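PDB 3K94: thiamin pyrophosphokinase from Geobacillus thermodenitrificans, which catalyses the transfer of a pyrophosphoryl group from ATP to thiamin, yielding thiamin diphosphate, the cofactor form of vitamin B1. Local coordinates for residues Gly41-Arg46 against Gln64-Leu69; Gly49-Leu54 against Leu69-Ala74; Gly139-Met144 against Phe197-Gly202. All blocks are in the same frame, centred on the assembly; numbering follows the deposited sequence.

The three contacts illustrate how chemistry follows position in a fold. Interactions 1 and 2 are surface contacts at one side of the catalytic domain, with centres about 12 Å apart. Leu69 belongs to both, though it makes its contact in interaction 1, which joins the loops leading into strands 46-48 and 71-72; interaction 2 joins the loop that leaves 46-48 to strand 71-72 and its C-terminal end. Side chains carry most of interaction 1, through a ring and a salt bridge, whereas interaction 2 mixes a backbone bond, a carboxylate and a small apolar touch. Interaction 3, partly buried and centred about 38 Å from interaction 2, belongs to the thiamin-binding domain and rests on regular antiparallel pairing backed by aromatic packing.

Interaction 1 of 3, residues Gly41-Arg46 against Gln64-Leu69; sequences GFRPVR and QAFPDL
The ring of Phe66 is packed on both faces: Arg43 CG and Pro44 CD lie over one, while Ala65 CB stands 4.0 Å above the plane on the other, over the centre. The guanidinium of Arg43 is met at its edge, nearly in plane, by Asp68 OD2. This is a meeting of two helix-to-strand loops in successive beta-alpha-beta crossovers of the catalytic domain, one leaving helix 33-40 through a Schellman motif at Gly41, the other leaving helix 56-65 through a type I turn from Phe66 to Leu69. Arg43 CG sits 3.9 Å from the Phe66 ring centroid, a CH-pi contact made possible by CG lying anti to the backbone N (chi1 -168°). From there the chain runs extended, sliding past the ring, whose plane is turned 77° from the guanidinium. Arg43 NH2 then reaches Asp68 OD2 at 3.1 Å in a salt bridge that approaches from above the carboxylate plane, 65° out of it. An alanine in place of Phe66 would probably open a gap between the loops and leave the aliphatic part of Arg43 without the face it packs on. The Phe66 side chain also touches Leu38 of helix 33-40. The turn itself is closed by Leu69 N bonding to Phe66 O at 3.1 Å, and Leu69 CD2 lies 3.9 Å from Pro44 O.

Interaction 2 of 3, residues Gly49-Leu54 against Leu69-Ala74; sequences GDFDSL and LDVWPA
Asp50 reaches across to Ala74, and its side chain can be followed atom by atom. From CB, the chain turns so that CG lies beside the backbone N and anti to the carbonyl carbon (chi1 -73°), where CG comes 3.7 Å from Ala74 CB. The two oxygens then divide their tasks. OD1 accepts the Ala74 N-H at 3.2 Å, with the donor 56° above the carboxylate plane, and also lies beside Pro73 CA; OD2 rests against the methyl, 3.5 Å from Ala74 CB. One residue earlier, Gly49 N donates to Trp72 O at 2.8 Å, continuing the parallel ladder in which Asp70 and Trp72 bond to Ala47. The contact thus joins the ends of neighbouring parallel strands 46-48 and 71-72 at the carboxyl edge of the sheet, the edge where active sites of Rossmann-like folds generally lie. Apart from these polar links, Phe51 and Val71 meet tip to tip, Phe51 CZ lying 3.7 Å from Val71 CG2, and the Phe51 ring also leans on Val59 and Leu62 of helix 56-65. Within segment 69-74, Trp72 NE1 bonds to Asp70 OD2 at 2.9 Å. Taken together, two N-H...O bonds, one donated by each segment, tie the start of the loop to the end of strand 71-72; the Ala74 N-H would restrain the carboxylate through OD1, while Phe51 adds an apolar contact between Val71 and helix 56-65.

Interaction 3 of 3, residues Gly139-Met144 against Phe197-Gly202; sequences GTYTVM and FSFSEG
Tyr141 N donates to Phe197 O at 2.9 Å, the shortest polar bond between these strands, and the same oxygen takes a CA-H contact from Thr140. Three more backbone bonds complete two antiparallel hydrogen-bonded pairs, Tyr141 with Phe197 and Gly139 with Phe199, on either side of the non-hydrogen-bonded pair Thr140 and Ser198. Strand 139-144 thereby forms one margin of a three-stranded sheet in the thiamin-binding domain, with 194-199 at its centre. On the face that carries Tyr141, Phe197 and Phe199, Tyr141 CB lies 3.5 Å above the Phe197 ring plane, offset toward the rim, in a CH-pi contact. The two rings are slid apart, with planes at 26° and little overlap. A chi1 of 62° sets Phe197 CG between the backbone N and the carbonyl carbon, and the ring continues from there to Tyr141. Val143 CG2 meets the ring edge in plane, 3.5 Å from Phe197 CD1. Further out, Tyr141 CE2 touches Phe199 CE1 at 4.0 Å, and Tyr141 OH bonds to Leu137 O. Met206 and Leu204 of strand 204-209 touch Phe197 and Phe199. The chemistry implies directional backbone bonds setting the register, with apolar contacts on the aromatic face packing this sheet against strand 204-209 of the larger one.

Interaction 1 of 3, residues Gly41-Arg46 against Gln64-Leu69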
ATOM      1  N   GLY B  41     -23.762  -8.347 -13.446  1.00 30.78           N
ATOM      2  CA  GLY B  41     -24.480  -8.363 -14.699  1.00 32.67           C
ATOM      3  C   GLY B  41     -23.820  -7.518 -15.774  1.00 33.86           C
ATOM      4  O   GLY B  41     -24.460  -7.178 -16.777  1.00 31.81           O
ATOM      5  N   PHE B  42     -22.546  -7.180 -15.579  1.00 28.34           N
ATOM      6  CA  PHE B  42     -21.805  -6.447 -16.605  1.00 29.61           C
ATOM      7  C   PHE B  42     -21.028  -7.403 -17.502  1.00 31.42           C
ATOM      8  O   PHE B  42     -20.479  -8.405 -17.035  1.00 29.25           O
ATOM      9  CB  PHE B  42     -20.832  -5.437 -15.982  1.00 30.04           C
ATOM     10  CG  PHE B  42     -21.475  -4.469 -15.011  1.00 31.79           C
ATOM     11  CD1 PHE B  42     -22.851  -4.259 -15.008  1.00 32.96           C
ATOM     12  CD2 PHE B  42     -20.696  -3.761 -14.110  1.00 26.31           C
ATOM     13  CE1 PHE B  42     -23.429  -3.361 -14.107  1.00 30.97           C
ATOM     14  CE2 PHE B  42     -21.272  -2.860 -13.202  1.00 27.05           C
ATOM     15  CZ  PHE B  42     -22.632  -2.659 -13.211  1.00 25.76           C
ATOM     16  N   ARG B  43     -20.965  -7.084 -18.790  1.00 34.02           N
ATOM     17  CA  ARG B  43     -20.127  -7.847 -19.712  1.00 34.87           C
ATOM     18  C   ARG B  43     -18.791  -7.159 -19.928  1.00 29.05           C
ATOM     19  O   ARG B  43     -18.742  -6.029 -20.406  1.00 34.01           O
ATOM     20  CB  ARG B  43     -20.807  -8.040 -21.061  1.00 38.15           C
ATOM     21  CG  ARG B  43     -20.095  -9.074 -21.930  1.00 42.69           C
ATOM     22  CD  ARG B  43     -20.599  -9.037 -23.361  1.00 48.20           C
ATOM     23  NE  ARG B  43     -20.149 -10.192 -24.130  1.00 53.28           N
ATOM     24  CZ  ARG B  43     -19.005 -10.236 -24.799  1.00 57.52           C
ATOM     25  NH1 ARG B  43     -18.193  -9.184 -24.791  1.00 59.20           N
ATOM     26  NH2 ARG B  43     -18.672 -11.328 -25.474  1.00 58.38           N
ATOM     27  N   PRO B  44     -17.699  -7.842 -19.573  1.00 23.79           N
ATOM     28  CA  PRO B  44     -16.377  -7.276 -19.820  1.00 26.37           C
ATOM     29  C   PRO B  44     -16.199  -7.149 -21.323  1.00 27.43           C
ATOM     30  O   PRO B  44     -16.540  -8.076 -22.051  1.00 27.96           O
ATOM     31  CB  PRO B  44     -15.421  -8.350 -19.277  1.00 26.08           C
ATOM     32  CG  PRO B  44     -16.263  -9.308 -18.515  1.00 28.82           C
ATOM     33  CD  PRO B  44     -17.627  -9.233 -19.106  1.00 29.44           C
ATOM     34  N   VAL B  45     -15.677  -6.030 -21.793  1.00 26.44           N
ATOM     35  CA  VAL B  45     -15.434  -5.914 -23.217  1.00 31.90           C
ATOM     36  C   VAL B  45     -14.208  -6.754 -23.534  1.00 32.35           C
ATOM     37  O   VAL B  45     -13.936  -7.104 -24.688  1.00 33.11           O
ATOM     38  CB  VAL B  45     -15.234  -4.462 -23.627  1.00 34.37           C
ATOM     39  CG1 VAL B  45     -16.508  -3.660 -23.316  1.00 31.27           C
ATOM     40  CG2 VAL B  45     -14.037  -3.883 -22.904  1.00 33.73           C
ATOM     41  N   ARG B  46     -13.499  -7.117 -22.475  1.00 30.77           N
ATOM     42  CA  ARG B  46     -12.237  -7.821 -22.598  1.00 36.02           C
ATOM     43  C   ARG B  46     -11.863  -8.396 -21.234  1.00 29.34           C
ATOM     44  O   ARG B  46     -12.210  -7.818 -20.215  1.00 29.86           O
ATOM     45  CB  ARG B  46     -11.173  -6.836 -23.071  1.00 39.06           C
ATOM     46  CG  ARG B  46      -9.884  -7.467 -23.484  1.00 46.10           C
ATOM     47  CD  ARG B  46      -9.117  -6.520 -24.382  1.00 54.36           C
ATOM     48  NE  ARG B  46      -9.695  -6.450 -25.720  1.00 59.50           N
ATOM     49  CZ  ARG B  46      -9.028  -6.731 -26.837  1.00 63.74           C
ATOM     50  NH1 ARG B  46      -7.750  -7.095 -26.784  1.00 61.10           N
ATOM     51  NH2 ARG B  46      -9.636  -6.638 -28.012  1.00 66.73           N
ATOM     52  N   GLN B  64     -20.789 -20.056 -19.631  1.00 27.27           N
ATOM     53  CA  GLN B  64     -22.234 -20.134 -19.819  1.00 30.49           C
ATOM     54  C   GLN B  64     -22.822 -18.750 -20.138  1.00 33.19           C
ATOM     55  O   GLN B  64     -23.537 -18.565 -21.133  1.00 29.30           O
ATOM     56  CB  GLN B  64     -22.875 -20.731 -18.565  1.00 35.93           C
ATOM     57  CG  GLN B  64     -24.267 -20.235 -18.279  1.00 50.23           C
ATOM     58  CD  GLN B  64     -25.260 -20.762 -19.262  1.00 61.55           C
ATOM     59  OE1 GLN B  64     -26.324 -20.176 -19.463  1.00 67.12           O
ATOM     60  NE2 GLN B  64     -24.919 -21.877 -19.899  1.00 66.49           N
ATOM     61  N   ALA B  65     -22.500 -17.780 -19.285  1.00 36.56           N
ATOM     62  CA  ALA B  65     -22.943 -16.402 -19.454  1.00 35.36           C
ATOM     63  C   ALA B  65     -22.387 -15.743 -20.719  1.00 34.04           C
ATOM     64  O   ALA B  65     -23.134 -15.123 -21.459  1.00 32.10           O
ATOM     65  CB  ALA B  65     -22.586 -15.566 -18.214  1.00 30.52           C
ATOM     66  N   PHE B  66     -21.083 -15.860 -20.957  1.00 29.89           N
ATOM     67  CA  PHE B  66     -20.456 -15.234 -22.125  1.00 29.23           C
ATOM     68  C   PHE B  66     -19.609 -16.234 -22.918  1.00 29.14           C
ATOM     69  O   PHE B  66     -18.378 -16.230 -22.813  1.00 27.52           O
ATOM     70  CB  PHE B  66     -19.562 -14.069 -21.693  1.00 30.81           C
ATOM     71  CG  PHE B  66     -20.198 -13.152 -20.693  1.00 34.73           C
ATOM     72  CD1 PHE B  66     -21.286 -12.378 -21.041  1.00 37.88           C
ATOM     73  CD2 PHE B  66     -19.691 -13.048 -19.410  1.00 34.26           C
ATOM     74  CE1 PHE B  66     -21.870 -11.526 -20.113  1.00 34.64           C
ATOM     75  CE2 PHE B  66     -20.270 -12.204 -18.491  1.00 36.65           C
ATOM     76  CZ  PHE B  66     -21.367 -11.441 -18.852  1.00 32.98           C
ATOM     77  N   PRO B  67     -20.260 -17.099 -23.706  1.00 31.35           N
ATOM     78  CA  PRO B  67     -19.515 -18.106 -24.475  1.00 32.31           C
ATOM     79  C   PRO B  67     -18.501 -17.472 -25.415  1.00 33.77           C
ATOM     80  O   PRO B  67     -17.471 -18.072 -25.700  1.00 36.93           O
ATOM     81  CB  PRO B  67     -20.608 -18.823 -25.278  1.00 31.13           C
ATOM     82  CG  PRO B  67     -21.849 -18.625 -24.489  1.00 37.27           C
ATOM     83  CD  PRO B  67     -21.717 -17.261 -23.838  1.00 35.07           C
ATOM     84  N   ASP B  68     -18.784 -16.260 -25.869  1.00 32.53           N
ATOM     85  CA  ASP B  68     -17.932 -15.590 -26.837  1.00 36.81           C
ATOM     86  C   ASP B  68     -16.968 -14.589 -26.207  1.00 36.55           C
ATOM     87  O   ASP B  68     -16.413 -13.741 -26.906  1.00 38.78           O
ATOM     88  CB  ASP B  68     -18.800 -14.876 -27.882  1.00 46.25           C
ATOM     89  CG  ASP B  68     -19.768 -13.872 -27.255  1.00 54.48           C
ATOM     90  OD1 ASP B  68     -20.234 -12.961 -27.979  1.00 61.37           O
ATOM     91  OD2 ASP B  68     -20.060 -13.992 -26.038  1.00 50.16           O
ATOM     92  N   LEU B  69     -16.765 -14.666 -24.896  1.00 33.14           N
ATOM     93  CA  LEU B  69     -15.928 -13.671 -24.228  1.00 33.94           C
ATOM     94  C   LEU B  69     -14.546 -13.630 -24.886  1.00 36.10           C
ATOM     95  O   LEU B  69     -13.991 -14.664 -25.228  1.00 34.60           O
ATOM     96  CB  LEU B  69     -15.793 -13.986 -22.741  1.00 37.20           C
ATOM     97  CG  LEU B  69     -15.696 -12.816 -21.752  1.00 41.77           C
ATOM     98  CD1 LEU B  69     -15.060 -13.284 -20.467  1.00 38.54           C
ATOM     99  CD2 LEU B  69     -14.920 -11.650 -22.328  1.00 48.22           C
TER

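Interaction 2 of 3, residues Gly49-Leu54 against Leu69-Ala74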
ATOM      1  N   GLY B  49      -5.975 -12.886 -18.297  1.00 24.77           N
ATOM      2  CA  GLY B  49      -5.637 -13.881 -17.298  1.00 24.50           C
ATOM      3  C   GLY B  49      -5.907 -15.292 -17.787  1.00 27.24           C
ATOM      4  O   GLY B  49      -6.438 -15.495 -18.889  1.00 29.73           O
ATOM      5  N   ASP B  50      -5.524 -16.263 -16.968  1.00 29.92           N
ATOM      6  CA  ASP B  50      -5.777 -17.670 -17.236  1.00 37.45           C
ATOM      7  C   ASP B  50      -6.985 -18.116 -16.441  1.00 34.06           C
ATOM      8  O   ASP B  50      -7.292 -17.548 -15.392  1.00 31.15           O
ATOM      9  CB  ASP B  50      -4.580 -18.527 -16.817  1.00 44.97           C
ATOM     10  CG  ASP B  50      -3.400 -18.382 -17.753  1.00 50.03           C
ATOM     11  OD1 ASP B  50      -3.598 -18.004 -18.931  1.00 49.22           O
ATOM     12  OD2 ASP B  50      -2.271 -18.653 -17.305  1.00 52.54           O
ATOM     13  N   PHE B  51      -7.651 -19.157 -16.925  1.00 35.21           N
ATOM     14  CA  PHE B  51      -8.790 -19.716 -16.208  1.00 40.60           C
ATOM     15  C   PHE B  51      -8.397 -20.529 -14.966  1.00 42.26           C
ATOM     16  O   PHE B  51      -9.252 -20.872 -14.145  1.00 44.28           O
ATOM     17  CB  PHE B  51      -9.654 -20.551 -17.148  1.00 45.07           C
ATOM     18  CG  PHE B  51     -10.217 -19.774 -18.297  1.00 49.24           C
ATOM     19  CD1 PHE B  51      -9.696 -19.927 -19.575  1.00 50.45           C
ATOM     20  CD2 PHE B  51     -11.262 -18.885 -18.102  1.00 50.40           C
ATOM     21  CE1 PHE B  51     -10.215 -19.212 -20.643  1.00 48.12           C
ATOM     22  CE2 PHE B  51     -11.784 -18.165 -19.168  1.00 51.70           C
ATOM     23  CZ  PHE B  51     -11.257 -18.329 -20.438  1.00 48.91           C
ATOM     24  N   ASP B  52      -7.110 -20.833 -14.818  1.00 42.97           N
ATOM     25  CA  ASP B  52      -6.628 -21.508 -13.614  1.00 44.04           C
ATOM     26  C   ASP B  52      -6.838 -20.625 -12.379  1.00 43.54           C
ATOM     27  O   ASP B  52      -6.832 -21.103 -11.237  1.00 44.07           O
ATOM     28  CB  ASP B  52      -5.144 -21.840 -13.750  1.00 49.09           C
ATOM     29  CG  ASP B  52      -4.895 -23.060 -14.606  1.00 55.30           C
ATOM     30  OD1 ASP B  52      -5.883 -23.637 -15.113  1.00 58.83           O
ATOM     31  OD2 ASP B  52      -3.711 -23.443 -14.759  1.00 55.18           O
ATOM     32  N   SER B  53      -7.013 -19.331 -12.622  1.00 38.77           N
ATOM     33  CA  SER B  53      -7.174 -18.355 -11.551  1.00 44.12           C
ATOM     34  C   SER B  53      -8.614 -18.249 -11.050  1.00 45.74           C
ATOM     35  O   SER B  53      -8.900 -17.467 -10.141  1.00 45.53           O
ATOM     36  CB  SER B  53      -6.677 -16.979 -12.005  1.00 43.20           C
ATOM     37  OG  SER B  53      -5.291 -17.016 -12.288  1.00 45.70           O
ATOM     38  N   LEU B  54      -9.516 -19.026 -11.645  1.00 42.89           N
ATOM     39  CA  LEU B  54     -10.899 -19.065 -11.183  1.00 43.41           C
ATOM     40  C   LEU B  54     -11.241 -20.481 -10.729  1.00 41.43           C
ATOM     41  O   LEU B  54     -10.672 -21.437 -11.233  1.00 41.48           O
ATOM     42  CB  LEU B  54     -11.852 -18.640 -12.303  1.00 45.13           C
ATOM     43  CG  LEU B  54     -11.358 -17.686 -13.397  1.00 47.81           C
ATOM     44  CD1 LEU B  54     -12.457 -17.451 -14.430  1.00 53.32           C
ATOM     45  CD2 LEU B  54     -10.895 -16.373 -12.830  1.00 42.64           C
ATOM     46  N   LEU B  69     -16.765 -14.666 -24.896  1.00 33.14           N
ATOM     47  CA  LEU B  69     -15.928 -13.671 -24.228  1.00 33.94           C
ATOM     48  C   LEU B  69     -14.546 -13.630 -24.886  1.00 36.10           C
ATOM     49  O   LEU B  69     -13.991 -14.664 -25.228  1.00 34.60           O
ATOM     50  CB  LEU B  69     -15.793 -13.986 -22.741  1.00 37.20           C
ATOM     51  CG  LEU B  69     -15.696 -12.816 -21.752  1.00 41.77           C
ATOM     52  CD1 LEU B  69     -15.060 -13.284 -20.467  1.00 38.54           C
ATOM     53  CD2 LEU B  69     -14.920 -11.650 -22.328  1.00 48.22           C
ATOM     54  N   ASP B  70     -14.005 -12.435 -25.086  1.00 36.53           N
ATOM     55  CA  ASP B  70     -12.647 -12.297 -25.586  1.00 36.29           C
ATOM     56  C   ASP B  70     -11.670 -12.304 -24.405  1.00 36.32           C
ATOM     57  O   ASP B  70     -11.526 -11.303 -23.708  1.00 32.98           O
ATOM     58  CB  ASP B  70     -12.499 -11.002 -26.394  1.00 42.23           C
ATOM     59  CG  ASP B  70     -11.130 -10.872 -27.045  1.00 49.18           C
ATOM     60  OD1 ASP B  70     -10.496 -11.918 -27.287  1.00 53.15           O
ATOM     61  OD2 ASP B  70     -10.686  -9.732 -27.316  1.00 47.90           O
ATOM     62  N   VAL B  71     -11.015 -13.440 -24.174  1.00 34.47           N
ATOM     63  CA  VAL B  71     -10.057 -13.550 -23.082  1.00 37.62           C
ATOM     64  C   VAL B  71      -8.634 -13.540 -23.616  1.00 38.88           C
ATOM     65  O   VAL B  71      -8.333 -14.192 -24.617  1.00 38.49           O
ATOM     66  CB  VAL B  71     -10.264 -14.833 -22.263  1.00 35.59           C
ATOM     67  CG1 VAL B  71      -9.269 -14.881 -21.128  1.00 27.30           C
ATOM     68  CG2 VAL B  71     -11.676 -14.890 -21.720  1.00 40.46           C
ATOM     69  N   TRP B  72      -7.764 -12.788 -22.956  1.00 32.67           N
ATOM     70  CA  TRP B  72      -6.352 -12.758 -23.323  1.00 34.97           C
ATOM     71  C   TRP B  72      -5.516 -13.443 -22.256  1.00 32.09           C
ATOM     72  O   TRP B  72      -5.613 -13.120 -21.072  1.00 31.60           O
ATOM     73  CB  TRP B  72      -5.888 -11.325 -23.582  1.00 39.23           C
ATOM     74  CG  TRP B  72      -6.535 -10.775 -24.802  1.00 49.89           C
ATOM     75  CD1 TRP B  72      -7.804 -10.278 -24.907  1.00 51.59           C
ATOM     76  CD2 TRP B  72      -5.968 -10.712 -26.114  1.00 56.53           C
ATOM     77  NE1 TRP B  72      -8.054  -9.891 -26.201  1.00 55.66           N
ATOM     78  CE2 TRP B  72      -6.944 -10.149 -26.963  1.00 59.50           C
ATOM     79  CE3 TRP B  72      -4.729 -11.072 -26.653  1.00 56.90           C
ATOM     80  CZ2 TRP B  72      -6.716  -9.932 -28.321  1.00 62.94           C
ATOM     81  CZ3 TRP B  72      -4.503 -10.856 -27.999  1.00 61.12           C
ATOM     82  CH2 TRP B  72      -5.493 -10.292 -28.819  1.00 64.22           C
ATOM     83  N   PRO B  73      -4.707 -14.418 -22.677  1.00 32.97           N
ATOM     84  CA  PRO B  73      -4.020 -15.305 -21.737  1.00 35.09           C
ATOM     85  C   PRO B  73      -2.928 -14.577 -20.973  1.00 34.95           C
ATOM     86  O   PRO B  73      -2.417 -13.566 -21.451  1.00 39.43           O
ATOM     87  CB  PRO B  73      -3.414 -16.370 -22.655  1.00 37.07           C
ATOM     88  CG  PRO B  73      -3.205 -15.663 -23.943  1.00 38.21           C
ATOM     89  CD  PRO B  73      -4.370 -14.726 -24.077  1.00 37.47           C
ATOM     90  N   ALA B  74      -2.593 -15.084 -19.790  1.00 31.61           N
ATOM     91  CA  ALA B  74      -1.490 -14.546 -19.022  1.00 31.04           C
ATOM     92  C   ALA B  74      -0.207 -14.634 -19.835  1.00 36.17           C
ATOM     93  O   ALA B  74      -0.017 -15.565 -20.621  1.00 40.57           O
ATOM     94  CB  ALA B  74      -1.345 -15.292 -17.703  1.00 32.06           C
TER

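Interaction 3 of 3, residues Gly139-Met144 against Phe197-Gly202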
ATOM      1  N   GLY B 139       2.341  20.093 -13.297  1.00 26.42           N
ATOM      2  CA  GLY B 139       1.163  20.698 -13.889  1.00 26.38           C
ATOM      3  C   GLY B 139       0.276  21.234 -12.784  1.00 27.05           C
ATOM      4  O   GLY B 139       0.693  21.286 -11.625  1.00 29.71           O
ATOM      5  N   THR B 140      -0.931  21.651 -13.144  1.00 21.13           N
ATOM      6  CA  THR B 140      -1.928  22.089 -12.182  1.00 26.02           C
ATOM      7  C   THR B 140      -3.099  21.138 -12.287  1.00 27.51           C
ATOM      8  O   THR B 140      -3.533  20.794 -13.389  1.00 25.77           O
ATOM      9  CB  THR B 140      -2.434  23.522 -12.485  1.00 27.52           C
ATOM     10  OG1 THR B 140      -1.346  24.452 -12.413  1.00 32.10           O
ATOM     11  CG2 THR B 140      -3.490  23.930 -11.491  1.00 20.91           C
ATOM     12  N   TYR B 141      -3.622  20.715 -11.146  1.00 19.88           N
ATOM     13  CA  TYR B 141      -4.665  19.701 -11.141  1.00 20.46           C
ATOM     14  C   TYR B 141      -5.788  20.142 -10.248  1.00 22.48           C
ATOM     15  O   TYR B 141      -5.555  20.822  -9.253  1.00 27.97           O
ATOM     16  CB  TYR B 141      -4.097  18.369 -10.642  1.00 23.70           C
ATOM     17  CG  TYR B 141      -2.971  17.852 -11.506  1.00 24.35           C
ATOM     18  CD1 TYR B 141      -3.244  17.118 -12.662  1.00 29.22           C
ATOM     19  CD2 TYR B 141      -1.641  18.113 -11.184  1.00 21.92           C
ATOM     20  CE1 TYR B 141      -2.223  16.654 -13.468  1.00 28.69           C
ATOM     21  CE2 TYR B 141      -0.609  17.650 -11.983  1.00 22.91           C
ATOM     22  CZ  TYR B 141      -0.910  16.927 -13.127  1.00 26.51           C
ATOM     23  OH  TYR B 141       0.103  16.459 -13.930  1.00 27.45           O
ATOM     24  N   THR B 142      -7.009  19.753 -10.584  1.00 23.90           N
ATOM     25  CA  THR B 142      -8.148  20.078  -9.738  1.00 29.58           C
ATOM     26  C   THR B 142      -8.407  18.980  -8.730  1.00 29.54           C
ATOM     27  O   THR B 142      -8.009  17.828  -8.920  1.00 27.23           O
ATOM     28  CB  THR B 142      -9.454  20.284 -10.552  1.00 28.77           C
ATOM     29  OG1 THR B 142      -9.788  19.065 -11.225  1.00 28.66           O
ATOM     30  CG2 THR B 142      -9.286  21.398 -11.568  1.00 26.31           C
ATOM     31  N   VAL B 143      -9.090  19.356  -7.658  1.00 23.30           N
ATOM     32  CA  VAL B 143      -9.577  18.419  -6.676  1.00 22.26           C
ATOM     33  C   VAL B 143     -10.990  18.908  -6.383  1.00 24.82           C
ATOM     34  O   VAL B 143     -11.180  20.072  -6.052  1.00 30.62           O
ATOM     35  CB  VAL B 143      -8.701  18.483  -5.394  1.00 33.39           C
ATOM     36  CG1 VAL B 143      -9.274  17.618  -4.299  1.00 32.95           C
ATOM     37  CG2 VAL B 143      -7.276  18.076  -5.708  1.00 32.95           C
HETATM   38  N   MSE B 144     -11.984  18.040  -6.518  1.00 23.97           N
HETATM   39  CA  MSE B 144     -13.366  18.458  -6.325  1.00 26.99           C
HETATM   40  C   MSE B 144     -13.926  17.828  -5.071  1.00 26.82           C
HETATM   41  O   MSE B 144     -13.607  16.689  -4.756  1.00 30.93           O
HETATM   42  CB  MSE B 144     -14.234  18.066  -7.531  1.00 29.13           C
HETATM   43  CG  MSE B 144     -13.633  18.428  -8.888  1.00 33.95           C
HETATM   44 SE   MSE B 144     -13.328  20.354  -9.151  0.78 42.64          SE
HETATM   45  CE  MSE B 144     -15.149  20.970  -8.881  1.00 51.20           C
ATOM     46  N   PHE B 197      -3.997  21.555  -6.777  1.00 18.36           N
ATOM     47  CA  PHE B 197      -2.602  21.395  -6.394  1.00 21.86           C
ATOM     48  C   PHE B 197      -1.761  21.564  -7.636  1.00 23.08           C
ATOM     49  O   PHE B 197      -2.202  21.223  -8.722  1.00 23.42           O
ATOM     50  CB  PHE B 197      -2.307  20.062  -5.664  1.00 21.47           C
ATOM     51  CG  PHE B 197      -2.571  18.806  -6.476  1.00 20.98           C
ATOM     52  CD1 PHE B 197      -3.856  18.291  -6.587  1.00 19.03           C
ATOM     53  CD2 PHE B 197      -1.521  18.103  -7.060  1.00 22.47           C
ATOM     54  CE1 PHE B 197      -4.106  17.116  -7.309  1.00 20.79           C
ATOM     55  CE2 PHE B 197      -1.748  16.915  -7.789  1.00 17.73           C
ATOM     56  CZ  PHE B 197      -3.050  16.425  -7.913  1.00 23.96           C
ATOM     57  N   SER B 198      -0.565  22.117  -7.486  1.00 22.69           N
ATOM     58  CA  SER B 198       0.314  22.279  -8.632  1.00 25.36           C
ATOM     59  C   SER B 198       1.753  22.205  -8.186  1.00 21.84           C
ATOM     60  O   SER B 198       2.069  22.468  -7.029  1.00 26.53           O
ATOM     61  CB  SER B 198       0.047  23.611  -9.354  1.00 28.85           C
ATOM     62  OG  SER B 198       0.443  24.726  -8.563  1.00 33.83           O
ATOM     63  N   PHE B 199       2.630  21.852  -9.111  1.00 20.67           N
ATOM     64  CA  PHE B 199       4.052  21.799  -8.832  1.00 23.70           C
ATOM     65  C   PHE B 199       4.771  21.889 -10.156  1.00 29.51           C
ATOM     66  O   PHE B 199       4.206  21.533 -11.186  1.00 27.26           O
ATOM     67  CB  PHE B 199       4.439  20.528  -8.049  1.00 26.82           C
ATOM     68  CG  PHE B 199       4.008  19.229  -8.702  1.00 27.51           C
ATOM     69  CD1 PHE B 199       2.696  18.782  -8.592  1.00 26.86           C
ATOM     70  CD2 PHE B 199       4.922  18.444  -9.397  1.00 25.40           C
ATOM     71  CE1 PHE B 199       2.292  17.585  -9.184  1.00 25.94           C
ATOM     72  CE2 PHE B 199       4.532  17.230  -9.987  1.00 27.20           C
ATOM     73  CZ  PHE B 199       3.214  16.800  -9.884  1.00 23.45           C
ATOM     74  N   SER B 200       6.012  22.365 -10.133  1.00 33.83           N
ATOM     75  CA  SER B 200       6.728  22.643 -11.377  1.00 35.41           C
ATOM     76  C   SER B 200       7.759  21.576 -11.711  1.00 30.75           C
ATOM     77  O   SER B 200       8.190  21.461 -12.853  1.00 31.90           O
ATOM     78  CB  SER B 200       7.424  24.006 -11.294  1.00 33.43           C
ATOM     79  OG  SER B 200       8.505  23.941 -10.383  1.00 32.79           O
ATOM     80  N   GLU B 201       8.173  20.810 -10.709  1.00 30.56           N
ATOM     81  CA  GLU B 201       9.167  19.762 -10.917  1.00 36.47           C
ATOM     82  C   GLU B 201       8.861  18.520 -10.103  1.00 32.12           C
ATOM     83  O   GLU B 201       8.322  18.613  -8.999  1.00 26.49           O
ATOM     84  CB  GLU B 201      10.560  20.248 -10.531  1.00 44.22           C
ATOM     85  CG  GLU B 201      11.136  21.294 -11.445  1.00 57.55           C
ATOM     86  CD  GLU B 201      12.571  21.612 -11.095  1.00 65.62           C
ATOM     87  OE1 GLU B 201      13.155  20.867 -10.275  1.00 66.60           O
ATOM     88  OE2 GLU B 201      13.111  22.602 -11.635  1.00 68.96           O
ATOM     89  N   GLY B 202       9.230  17.365 -10.649  1.00 30.85           N
ATOM     90  CA  GLY B 202       9.176  16.117  -9.910  1.00 32.92           C
ATOM     91  C   GLY B 202       7.939  15.274 -10.160  1.00 31.34           C
ATOM     92  O   GLY B 202       7.220  15.477 -11.140  1.00 31.08           O
TER